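Local coordinates for protein 5-cytosine DNA methyltransferase (Entamoeba histolytica, PDB 3QV2) that probably methylates the C5 position of cytosine in DNA or tRNA, with S-adenosyl-L-methionine as methyl donor, as a member of the DNMT2-type methyltransferases, at residues A[97-102]-A[135-140]; A[164-169]-A[189-194]; A[174-179]-A[318-323]; A[199-204]-A[276-281]. One frame throughout, in Å; residues are numbered along the deposited sequence.

Contact 1: residues A[97-102]-A[135-140]; sequences HKDIND and KESLVF
The first turn of helix 138-149 meets the loop that follows helix 91-94 through Leu138 and Asp99. Leu138 N donates to Asp99 OD2 over 2.9 Å, using the syn lone pair of that oxygen, although the bond is bent, with an N-H...O angle of 136°. Asp99 CG sits between its own backbone N and carbonyl carbon (chi1 57°), and the Asp99 and Leu138 side chains cross at about a right angle. Asp99 OD2 also lies 3.3 Å from Ser137 CB, while the other oxygen, OD1, rests 3.9 Å from Leu138 CD1. Ser137 is the N-cap of the helix: its OG accepts from Phe140 N at 3.0 Å and bonds back to Phe134 O. Asp99 thus adds an acceptor for an amide of the first turn, and its negative charge would be expected to suit the positive end of the helix dipole. The helix starts shortly after the Glu-Asn-Val motif common to C5-methyltransferases, and the Ser137 side chain is about 10 Å from that of Cys86, the predicted catalytic cysteine. Ile100 CD1 reaches Val139 CA at 3.8 Å, and Val139 CG2 touches Asp99 O at 3.5 Å. Helix 106-115 closes over this patch, with Leu109 against both Ile100 and Val139. At the outer margin, His97 CB, in the Schellman motif that ends the preceding helix, lies 4.1 Å from Leu138 CD1.

Contact 2: residues A[164-169]-A[189-194]; sequences IGIPNS and HQEKES
Two irregular chain segments, Ile164 to Pro167 and His189 to Ser194, run in nearly the same direction, 20° apart, and are tied by one backbone bond from Glu191 N to Ile164 O, 2.8 Å long and nearly straight at 166°. Ile164 sits against 189-194, with both CB and CG2 lying by His189 O, CG2 at 3.5 Å. Gln190 folds back over the Ile164-Gly165 peptide: a bend at chi2 (-52°) turns CD inward, and OE1 comes to 3.2 Å from Gly165 N at an angle too poor for a hydrogen bond. The amide end is held instead by Asp163 O, which accepts from NE2. Gly165 takes a left-handed backbone conformation suited to glycine, close to Gln190 OE1. Ile166 and Glu191 lie side by side, pointing the same way, with Ile166 CD1 4.0 Å from Glu191 CB. The carboxylate of Glu191 and the carbonyl of His189 both accept from Gln316 on helix 311-321, a helix that also packs against Ile164 and Ile166. Farther on, Ser194 OG approaches Pro167 CD at 3.7 Å, while its polar partner is Tyr199 OH. Pro167 is the centre of an inverse gamma turn closed by Asn168 N to Ile166 O at 2.6 Å. The Gly-Ile-Pro-Asn-Ser-Arg run to which this turn belongs is consistent with conserved motif VIII of the C5-methyltransferases, which leads here into strand 172-178 of the central sheet.

Contact 3: residues A[174-179]-A[318-323]; sequences YVMARL and MEYLFD
Asp323 OD1 is gripped by both terminal nitrogens of Arg178, NH1 at 2.6 Å and NH2 at 3.0 Å, in an end-on salt bridge to a single oxygen. Both nitrogens meet that oxygen nearly along its C-O bond, and the guanidinium and carboxylate planes are turned 43° apart. Arg178 NH1 also donates to Leu321 O at 2.7 Å; this acceptor too lies in the guanidinium plane, although the nitrogen stands above the carbonyl plane, 65° out of it. Arg178 is extended from CG to NE, which carries its tip from the strand to the C-terminal end of helix 311-321. There its charge would be expected to suit the negative end of the helix dipole. In this Rossmann-like methyltransferase fold helix 311-321 packs on the sheet at strand 172-178, with the Met176 and Leu321 side chains meeting at a slant inside. Leu321 CD1 lies 3.9 Å from Met176 CB and 3.4 Å from Ala177 O. A Met-aromatic contact flanks them: Met176 SD stands at the edge of the Tyr320 ring, 3.7 Å from CD2. Phe182 stacks on the Tyr320 ring and forms a cation-pi contact with Arg178, while Asn184 bonds both Tyr320 OH and Asp323 OD2.

Contact 4: residues A[199-204]-A[276-281]; sequences YLDNNV and PNEIKK. With SO4 (sulfate ion), chain E.
Asp201 and Glu278 form the close-packed side of this contact between a loop and the first turns of helix 276-282. Asp201 N donates to Glu278 OE2 over 2.8 Å, meeting the anti lone pair of that oxygen at an N-H...O angle of 143°. The Asp201 side chain crosses that of Glu278 obliquely, with Asp201 OD2 3.4 Å from Glu278 CG, and this brings two acidic groups near each other, Asp201 OD2 and Glu278 OE2 being 4.1 Å apart. Their repulsion is probably eased by other partners: Glu278 OE1 pairs with Arg272 and accepts from Thr275 N just ahead of the helix, while Asp201 OD2 bonds to Thr275 OG1. Tyr199 packs in beside them, turning its ring edge to the helix backbone, with CD2 3.6 Å from Lys281 O.

Lys281 marks the change to the solvent side. A bend at chi3 (-71°) brings CE toward Tyr199 O, and NZ forms a salt bridge with Asp201 OD1 at 2.7 Å. Lys281 NZ also makes a weak bond to Tyr199 O at 3.1 Å and a hydrogen bond to sulfate O2 at 3.3 Å. This ion, probably from the crystallisation liquor, is consistent with this side of Lys281 being open to solvent. Farther along, Val204 turns its side chain toward the helix and touches Arg272 and Thr275. The helix is thus flanked by the loop that leads from strand 172-178 to helix 212-218, while Pro276 and Ile279 point away from that loop and pack on helix 298-306.

In the fold
Contact 1 comes first along the chain and is complete before the others open. Contacts 2 and 3 then interleave, and contact 4 falls between the two segments of contact 3. Contacts 1 and 3 have centres 23 Å apart and are joined on the sheet, where Phe140 of helix 138-149 packs on Val175 of strand 172-178. Contacts 2 and 4, 17 Å apart, meet through Tyr199, which touches Ile166, Pro167 and Ser194. Helix 311-321 spans contacts 2 and 3, whose nearest atoms are about 5 Å apart. Contacts 1 and 4 lie on opposite sides of the chain's centre; contacts 1 and 3 involve helices packed on the central sheet, contacts 2 and 4 the loops after strands 153-159 and 172-178.

Contact 1: residues A[97-102]-A[135-140]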
# COMPACT_ATOMS: atom_id res chain seq x y z
N HIS A 97 22.21 12.53 -0.21
CA HIS A 97 21.56 13.36 0.80
C HIS A 97 20.57 14.33 0.15
O HIS A 97 20.47 15.49 0.55
CB HIS A 97 22.62 14.13 1.60
CG HIS A 97 23.90 13.38 1.78
ND1 HIS A 97 24.00 12.25 2.56
CD2 HIS A 97 25.13 13.59 1.26
CE1 HIS A 97 25.24 11.80 2.53
NE2 HIS A 97 25.95 12.59 1.75
N LYS A 98 19.84 13.84 -0.84
CA LYS A 98 18.91 14.67 -1.60
C LYS A 98 17.46 14.39 -1.24
O LYS A 98 16.55 15.11 -1.66
CB LYS A 98 19.13 14.47 -3.10
CG LYS A 98 20.47 14.99 -3.61
CD LYS A 98 20.28 16.23 -4.45
CE LYS A 98 19.40 15.94 -5.65
NZ LYS A 98 19.22 17.12 -6.53
N ASP A 99 17.23 13.33 -0.46
CA ASP A 99 15.88 12.96 -0.05
C ASP A 99 15.24 14.02 0.85
O ASP A 99 14.04 14.28 0.75
CB ASP A 99 15.88 11.60 0.65
CG ASP A 99 16.81 11.56 1.85
OD1 ASP A 99 17.91 12.13 1.77
OD2 ASP A 99 16.43 10.95 2.87
N ILE A 100 16.05 14.61 1.72
CA ILE A 100 15.54 15.61 2.67
C ILE A 100 15.13 16.89 1.96
O ILE A 100 14.34 17.67 2.48
CB ILE A 100 16.59 15.93 3.75
CG1 ILE A 100 15.93 16.63 4.94
CG2 ILE A 100 17.72 16.78 3.17
CD1 ILE A 100 14.91 15.77 5.66
N ASN A 101 15.68 17.11 0.77
CA ASN A 101 15.38 18.32 0.01
C ASN A 101 14.47 18.02 -1.18
O ASN A 101 14.10 18.92 -1.93
CB ASN A 101 16.67 19.00 -0.45
CG ASN A 101 17.54 19.44 0.70
OD1 ASN A 101 18.66 18.95 0.88
ND2 ASN A 101 17.04 20.38 1.50
N ASP A 102 14.12 16.75 -1.34
CA ASP A 102 13.24 16.33 -2.43
C ASP A 102 11.83 16.90 -2.24
O ASP A 102 11.22 16.72 -1.18
CB ASP A 102 13.19 14.80 -2.51
CG ASP A 102 12.52 14.31 -3.77
OD1 ASP A 102 13.04 13.35 -4.39
OD2 ASP A 102 11.47 14.87 -4.15
N LYS A 135 13.20 3.75 6.02
CA LYS A 135 13.72 3.54 7.36
C LYS A 135 15.09 4.18 7.56
O LYS A 135 15.44 4.61 8.66
CB LYS A 135 13.79 2.04 7.68
CG LYS A 135 14.45 1.70 9.00
CD LYS A 135 14.51 0.20 9.22
CE LYS A 135 15.25 -0.14 10.50
NZ LYS A 135 14.61 0.48 11.69
N GLU A 136 15.87 4.26 6.48
CA GLU A 136 17.22 4.80 6.55
C GLU A 136 17.33 6.23 6.04
O GLU A 136 18.41 6.81 6.01
CB GLU A 136 18.20 3.90 5.78
CG GLU A 136 19.20 3.17 6.66
CD GLU A 136 18.57 2.05 7.46
OE1 GLU A 136 17.84 1.23 6.86
OE2 GLU A 136 18.79 1.99 8.69
N SER A 137 16.20 6.80 5.63
CA SER A 137 16.19 8.15 5.05
C SER A 137 16.44 9.23 6.10
O SER A 137 16.15 9.04 7.28
CB SER A 137 14.87 8.42 4.33
OG SER A 137 13.79 8.47 5.25
N LEU A 138 16.99 10.35 5.65
CA LEU A 138 17.16 11.51 6.52
C LEU A 138 15.80 12.07 6.88
O LEU A 138 15.62 12.68 7.94
CB LEU A 138 18.01 12.58 5.83
CG LEU A 138 19.48 12.25 5.62
CD1 LEU A 138 20.16 13.31 4.75
CD2 LEU A 138 20.20 12.09 6.95
N VAL A 139 14.83 11.86 6.00
CA VAL A 139 13.46 12.32 6.23
C VAL A 139 12.87 11.65 7.46
O VAL A 139 12.36 12.32 8.36
CB VAL A 139 12.55 12.04 5.02
CG1 VAL A 139 11.09 12.29 5.39
CG2 VAL A 139 12.98 12.90 3.84
N PHE A 140 12.92 10.32 7.51
CA PHE A 140 12.37 9.59 8.64
C PHE A 140 13.20 9.77 9.90
O PHE A 140 12.66 9.79 11.01
CB PHE A 140 12.21 8.10 8.33
CG PHE A 140 11.68 7.30 9.49
CD1 PHE A 140 12.48 6.39 10.14
CD2 PHE A 140 10.38 7.49 9.93
CE1 PHE A 140 11.99 5.66 11.21
CE2 PHE A 140 9.89 6.77 11.00
CZ PHE A 140 10.69 5.85 11.64

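Contact 2: residues A[164-169]-A[189-194]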
# COMPACT_ATOMS: atom_id res chain seq x y z
N ILE A 164 2.85 -13.69 6.28
CA ILE A 164 1.60 -14.10 6.91
C ILE A 164 0.75 -14.99 5.99
O ILE A 164 -0.46 -15.11 6.17
CB ILE A 164 0.75 -12.89 7.37
CG1 ILE A 164 0.46 -11.96 6.19
CG2 ILE A 164 1.46 -12.15 8.49
CD1 ILE A 164 -0.42 -10.78 6.56
N GLY A 165 1.40 -15.61 5.01
CA GLY A 165 0.75 -16.61 4.18
C GLY A 165 0.02 -16.08 2.96
O GLY A 165 -0.78 -16.80 2.36
N ILE A 166 0.30 -14.84 2.58
CA ILE A 166 -0.29 -14.27 1.37
C ILE A 166 0.69 -14.41 0.21
O ILE A 166 1.82 -13.94 0.28
CB ILE A 166 -0.66 -12.78 1.56
CG1 ILE A 166 -1.65 -12.63 2.72
CG2 ILE A 166 -1.25 -12.21 0.29
CD1 ILE A 166 -2.95 -13.38 2.52
N PRO A 167 0.24 -15.07 -0.87
CA PRO A 167 1.09 -15.37 -2.03
C PRO A 167 1.45 -14.13 -2.85
O PRO A 167 1.09 -14.04 -4.02
CB PRO A 167 0.21 -16.32 -2.86
CG PRO A 167 -1.18 -15.95 -2.50
CD PRO A 167 -1.13 -15.58 -1.04
N ASN A 168 2.16 -13.20 -2.23
CA ASN A 168 2.62 -12.00 -2.92
C ASN A 168 3.76 -11.31 -2.18
O ASN A 168 3.65 -11.01 -0.99
CB ASN A 168 1.46 -11.02 -3.12
CG ASN A 168 1.90 -9.73 -3.79
OD1 ASN A 168 2.08 -8.70 -3.14
ND2 ASN A 168 2.08 -9.79 -5.11
N SER A 169 4.85 -11.07 -2.89
CA SER A 169 6.01 -10.40 -2.31
C SER A 169 5.90 -8.89 -2.44
O SER A 169 5.98 -8.34 -3.53
CB SER A 169 7.30 -10.89 -2.97
OG SER A 169 7.51 -12.27 -2.70
N HIS A 189 0.17 -13.37 12.63
CA HIS A 189 -0.55 -14.63 12.54
C HIS A 189 -0.66 -15.04 11.08
O HIS A 189 -0.76 -14.19 10.20
CB HIS A 189 -1.95 -14.50 13.15
CG HIS A 189 -1.98 -13.75 14.45
ND1 HIS A 189 -2.59 -12.52 14.58
CD2 HIS A 189 -1.47 -14.05 15.66
CE1 HIS A 189 -2.46 -12.10 15.82
NE2 HIS A 189 -1.78 -13.00 16.50
N GLN A 190 -0.65 -16.35 10.83
CA GLN A 190 -0.79 -16.84 9.47
C GLN A 190 -2.24 -16.72 9.00
O GLN A 190 -3.16 -17.19 9.66
CB GLN A 190 -0.31 -18.29 9.36
CG GLN A 190 1.18 -18.44 9.57
CD GLN A 190 1.99 -17.51 8.68
OE1 GLN A 190 1.97 -17.63 7.45
NE2 GLN A 190 2.70 -16.57 9.30
N GLU A 191 -2.43 -16.06 7.86
CA GLU A 191 -3.76 -15.89 7.30
C GLU A 191 -4.31 -17.22 6.82
O GLU A 191 -3.55 -18.12 6.46
CB GLU A 191 -3.71 -14.89 6.14
CG GLU A 191 -4.97 -14.06 5.99
CD GLU A 191 -5.25 -13.22 7.22
OE1 GLU A 191 -4.41 -12.34 7.54
OE2 GLU A 191 -6.29 -13.43 7.87
N LYS A 192 -5.63 -17.35 6.82
CA LYS A 192 -6.29 -18.55 6.32
C LYS A 192 -5.61 -19.01 5.04
O LYS A 192 -5.51 -18.25 4.08
CB LYS A 192 -7.77 -18.27 6.05
CG LYS A 192 -8.53 -17.74 7.26
CD LYS A 192 -8.94 -18.87 8.19
CE LYS A 192 -10.12 -19.65 7.61
NZ LYS A 192 -11.33 -18.79 7.46
N GLU A 193 -5.15 -20.26 5.02
CA GLU A 193 -4.39 -20.76 3.88
C GLU A 193 -5.01 -20.36 2.56
O GLU A 193 -6.24 -20.35 2.40
CB GLU A 193 -4.24 -22.29 3.94
CG GLU A 193 -3.32 -22.84 2.86
CD GLU A 193 -3.58 -24.30 2.55
OE1 GLU A 193 -4.49 -24.89 3.17
OE2 GLU A 193 -2.87 -24.85 1.68
N SER A 194 -4.16 -20.01 1.60
CA SER A 194 -4.62 -19.63 0.28
C SER A 194 -3.51 -19.81 -0.74
O SER A 194 -2.33 -19.72 -0.41
CB SER A 194 -5.11 -18.18 0.27
OG SER A 194 -4.03 -17.29 0.51

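Contact 3: residues A[174-179]-A[318-323]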
# COMPACT_ATOMS: atom_id res chain seq x y z
N TYR A 174 6.93 -0.36 7.97
CA TYR A 174 5.77 0.10 8.72
C TYR A 174 6.15 0.74 10.05
O TYR A 174 6.90 0.16 10.84
CB TYR A 174 4.81 -1.07 8.98
CG TYR A 174 4.35 -1.77 7.72
CD1 TYR A 174 3.26 -1.29 7.00
CD2 TYR A 174 4.99 -2.91 7.26
CE1 TYR A 174 2.83 -1.93 5.85
CE2 TYR A 174 4.57 -3.55 6.11
CZ TYR A 174 3.48 -3.06 5.41
OH TYR A 174 3.05 -3.69 4.27
N VAL A 175 5.62 1.93 10.31
CA VAL A 175 5.87 2.63 11.56
C VAL A 175 4.59 2.74 12.39
O VAL A 175 3.56 3.19 11.90
CB VAL A 175 6.43 4.04 11.32
CG1 VAL A 175 6.67 4.75 12.64
CG2 VAL A 175 7.72 3.97 10.52
N MET A 176 4.67 2.30 13.64
CA MET A 176 3.54 2.37 14.55
C MET A 176 3.87 3.23 15.76
O MET A 176 4.67 2.84 16.61
CB MET A 176 3.14 0.96 15.00
CG MET A 176 2.57 0.10 13.88
SD MET A 176 2.88 -1.66 14.14
CE MET A 176 4.65 -1.71 13.89
N ALA A 177 3.27 4.41 15.82
CA ALA A 177 3.55 5.36 16.89
C ALA A 177 2.29 5.70 17.67
O ALA A 177 1.21 5.83 17.11
CB ALA A 177 4.18 6.62 16.32
N ARG A 178 2.44 5.84 18.99
CA ARG A 178 1.33 6.20 19.85
C ARG A 178 1.84 6.76 21.18
O ARG A 178 3.03 6.64 21.49
CB ARG A 178 0.41 5.00 20.09
CG ARG A 178 1.01 3.91 20.96
CD ARG A 178 0.16 2.66 20.93
NE ARG A 178 0.43 1.79 22.07
CZ ARG A 178 -0.06 0.56 22.21
NH1 ARG A 178 -0.85 0.06 21.27
NH2 ARG A 178 0.24 -0.16 23.28
N LEU A 179 0.95 7.35 21.96
CA LEU A 179 1.34 8.03 23.19
C LEU A 179 1.40 7.10 24.39
O LEU A 179 1.85 7.49 25.47
CB LEU A 179 0.39 9.20 23.47
CG LEU A 179 0.28 10.22 22.34
CD1 LEU A 179 -0.79 11.25 22.66
CD2 LEU A 179 1.62 10.89 22.09
N MET A 318 -2.06 -2.80 12.45
CA MET A 318 -2.94 -1.81 13.06
C MET A 318 -3.56 -2.37 14.34
O MET A 318 -3.69 -1.66 15.34
CB MET A 318 -4.04 -1.39 12.09
CG MET A 318 -3.57 -0.46 10.98
SD MET A 318 -4.93 0.13 9.96
CE MET A 318 -4.11 1.36 8.95
N GLU A 319 -3.94 -3.64 14.31
CA GLU A 319 -4.48 -4.31 15.48
C GLU A 319 -3.49 -4.23 16.63
O GLU A 319 -3.87 -4.13 17.80
CB GLU A 319 -4.82 -5.77 15.16
CG GLU A 319 -5.95 -5.93 14.17
CD GLU A 319 -6.05 -7.34 13.60
OE1 GLU A 319 -5.20 -8.18 13.97
OE2 GLU A 319 -6.96 -7.59 12.79
N TYR A 320 -2.20 -4.26 16.30
CA TYR A 320 -1.15 -4.10 17.29
C TYR A 320 -1.08 -2.65 17.77
O TYR A 320 -1.09 -2.38 18.97
CB TYR A 320 0.20 -4.53 16.71
CG TYR A 320 1.37 -4.34 17.65
CD1 TYR A 320 1.51 -5.12 18.79
CD2 TYR A 320 2.35 -3.39 17.39
CE1 TYR A 320 2.58 -4.95 19.65
CE2 TYR A 320 3.42 -3.21 18.24
CZ TYR A 320 3.53 -4.00 19.37
OH TYR A 320 4.60 -3.83 20.22
N LEU A 321 -1.01 -1.73 16.82
CA LEU A 321 -0.96 -0.30 17.11
C LEU A 321 -2.07 0.15 18.05
O LEU A 321 -1.86 1.01 18.90
CB LEU A 321 -1.03 0.51 15.81
CG LEU A 321 -1.19 2.02 15.94
CD1 LEU A 321 0.02 2.64 16.62
CD2 LEU A 321 -1.43 2.66 14.58
N PHE A 322 -3.25 -0.44 17.90
CA PHE A 322 -4.41 -0.04 18.68
C PHE A 322 -4.71 -0.98 19.86
O PHE A 322 -5.79 -0.91 20.44
CB PHE A 322 -5.65 0.05 17.79
CG PHE A 322 -5.65 1.23 16.86
CD1 PHE A 322 -6.14 2.45 17.26
CD2 PHE A 322 -5.15 1.11 15.57
CE1 PHE A 322 -6.15 3.54 16.41
CE2 PHE A 322 -5.15 2.19 14.71
CZ PHE A 322 -5.65 3.41 15.13
N ASP A 323 -3.76 -1.83 20.21
CA ASP A 323 -3.99 -2.82 21.26
C ASP A 323 -4.06 -2.18 22.65
O ASP A 323 -4.24 -2.88 23.65
CB ASP A 323 -2.94 -3.93 21.22
CG ASP A 323 -1.63 -3.54 21.88
OD1 ASP A 323 -1.40 -2.33 22.10
OD2 ASP A 323 -0.83 -4.45 22.17

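Contact 4: residues A[199-204]-A[276-281]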
# COMPACT_ATOMS: atom_id res chain seq x y z
N TYR A 199 -7.31 -16.11 -5.96
CA TYR A 199 -7.43 -14.70 -6.35
C TYR A 199 -7.73 -14.52 -7.83
O TYR A 199 -7.93 -13.39 -8.29
CB TYR A 199 -6.16 -13.94 -5.97
CG TYR A 199 -5.74 -14.13 -4.53
CD1 TYR A 199 -4.96 -15.21 -4.14
CD2 TYR A 199 -6.12 -13.21 -3.55
CE1 TYR A 199 -4.58 -15.38 -2.82
CE2 TYR A 199 -5.73 -13.37 -2.23
CZ TYR A 199 -4.96 -14.46 -1.87
OH TYR A 199 -4.58 -14.63 -0.56
N LEU A 200 -7.77 -15.62 -8.57
CA LEU A 200 -7.93 -15.56 -10.02
C LEU A 200 -9.38 -15.35 -10.44
O LEU A 200 -10.28 -16.06 -9.97
CB LEU A 200 -7.41 -16.85 -10.65
CG LEU A 200 -5.94 -17.19 -10.39
CD1 LEU A 200 -5.61 -18.58 -10.92
CD2 LEU A 200 -5.03 -16.14 -11.00
N ASP A 201 -9.61 -14.39 -11.33
CA ASP A 201 -10.89 -14.29 -12.03
C ASP A 201 -11.03 -15.55 -12.88
O ASP A 201 -10.04 -16.20 -13.22
CB ASP A 201 -10.94 -13.05 -12.91
CG ASP A 201 -10.72 -11.77 -12.13
OD1 ASP A 201 -10.90 -11.77 -10.90
OD2 ASP A 201 -10.37 -10.75 -12.76
N ASN A 202 -12.26 -15.88 -13.25
CA ASN A 202 -12.51 -17.17 -13.90
C ASN A 202 -12.89 -17.11 -15.38
O ASN A 202 -13.11 -18.15 -16.01
CB ASN A 202 -13.54 -17.98 -13.12
CG ASN A 202 -14.80 -17.21 -12.83
OD1 ASN A 202 -15.03 -16.75 -11.71
ND2 ASN A 202 -15.64 -17.04 -13.85
N ASN A 203 -12.97 -15.90 -15.95
CA ASN A 203 -13.29 -15.76 -17.36
C ASN A 203 -12.63 -14.54 -17.99
O ASN A 203 -13.30 -13.73 -18.65
CB ASN A 203 -14.81 -15.71 -17.56
CG ASN A 203 -15.43 -14.47 -16.94
OD1 ASN A 203 -14.92 -13.93 -15.95
ND2 ASN A 203 -16.53 -14.02 -17.51
N VAL A 204 -11.32 -14.42 -17.81
CA VAL A 204 -10.58 -13.24 -18.27
C VAL A 204 -10.64 -13.07 -19.79
O VAL A 204 -10.40 -14.01 -20.55
CB VAL A 204 -9.11 -13.31 -17.83
CG1 VAL A 204 -8.39 -12.00 -18.12
CG2 VAL A 204 -9.02 -13.66 -16.35
N PRO A 276 -6.74 -5.97 -13.14
CA PRO A 276 -6.80 -5.03 -12.02
C PRO A 276 -7.55 -5.62 -10.84
O PRO A 276 -7.13 -5.47 -9.69
CB PRO A 276 -7.58 -3.85 -12.60
CG PRO A 276 -7.32 -3.91 -14.07
CD PRO A 276 -7.21 -5.37 -14.40
N ASN A 277 -8.66 -6.29 -11.13
CA ASN A 277 -9.50 -6.88 -10.10
C ASN A 277 -8.77 -7.97 -9.32
O ASN A 277 -9.00 -8.15 -8.12
CB ASN A 277 -10.79 -7.44 -10.71
CG ASN A 277 -11.83 -7.81 -9.67
OD1 ASN A 277 -12.07 -8.98 -9.41
ND2 ASN A 277 -12.45 -6.79 -9.07
N GLU A 278 -7.88 -8.69 -10.00
CA GLU A 278 -7.10 -9.75 -9.37
C GLU A 278 -6.06 -9.18 -8.40
O GLU A 278 -5.87 -9.71 -7.31
CB GLU A 278 -6.44 -10.64 -10.42
CG GLU A 278 -7.43 -11.50 -11.19
CD GLU A 278 -6.77 -12.32 -12.29
OE1 GLU A 278 -5.77 -11.84 -12.87
OE2 GLU A 278 -7.25 -13.44 -12.56
N ILE A 279 -5.39 -8.11 -8.82
CA ILE A 279 -4.44 -7.43 -7.95
C ILE A 279 -5.16 -6.88 -6.73
O ILE A 279 -4.67 -6.98 -5.61
CB ILE A 279 -3.74 -6.27 -8.68
CG1 ILE A 279 -3.04 -6.77 -9.95
CG2 ILE A 279 -2.75 -5.57 -7.75
CD1 ILE A 279 -2.33 -5.68 -10.72
N LYS A 280 -6.34 -6.31 -6.97
CA LYS A 280 -7.16 -5.75 -5.91
C LYS A 280 -7.46 -6.80 -4.84
O LYS A 280 -7.42 -6.50 -3.65
CB LYS A 280 -8.47 -5.20 -6.50
CG LYS A 280 -9.35 -4.47 -5.50
CD LYS A 280 -10.32 -5.41 -4.81
CE LYS A 280 -11.22 -6.10 -5.82
NZ LYS A 280 -12.30 -6.87 -5.15
N LYS A 281 -7.75 -8.02 -5.27
CA LYS A 281 -8.01 -9.12 -4.35
C LYS A 281 -6.74 -9.57 -3.63
O LYS A 281 -6.76 -9.89 -2.44
CB LYS A 281 -8.67 -10.30 -5.07
CG LYS A 281 -10.14 -10.08 -5.38
CD LYS A 281 -10.75 -11.27 -6.11
CE LYS A 281 -10.23 -11.37 -7.53
NZ LYS A 281 -10.88 -12.48 -8.28
S SO4 E . -14.87 -11.94 -7.87
O1 SO4 E . -14.22 -11.50 -9.10
O2 SO4 E . -13.92 -12.76 -7.10
O3 SO4 E . -15.29 -10.77 -7.10
O4 SO4 E . -16.08 -12.72 -8.14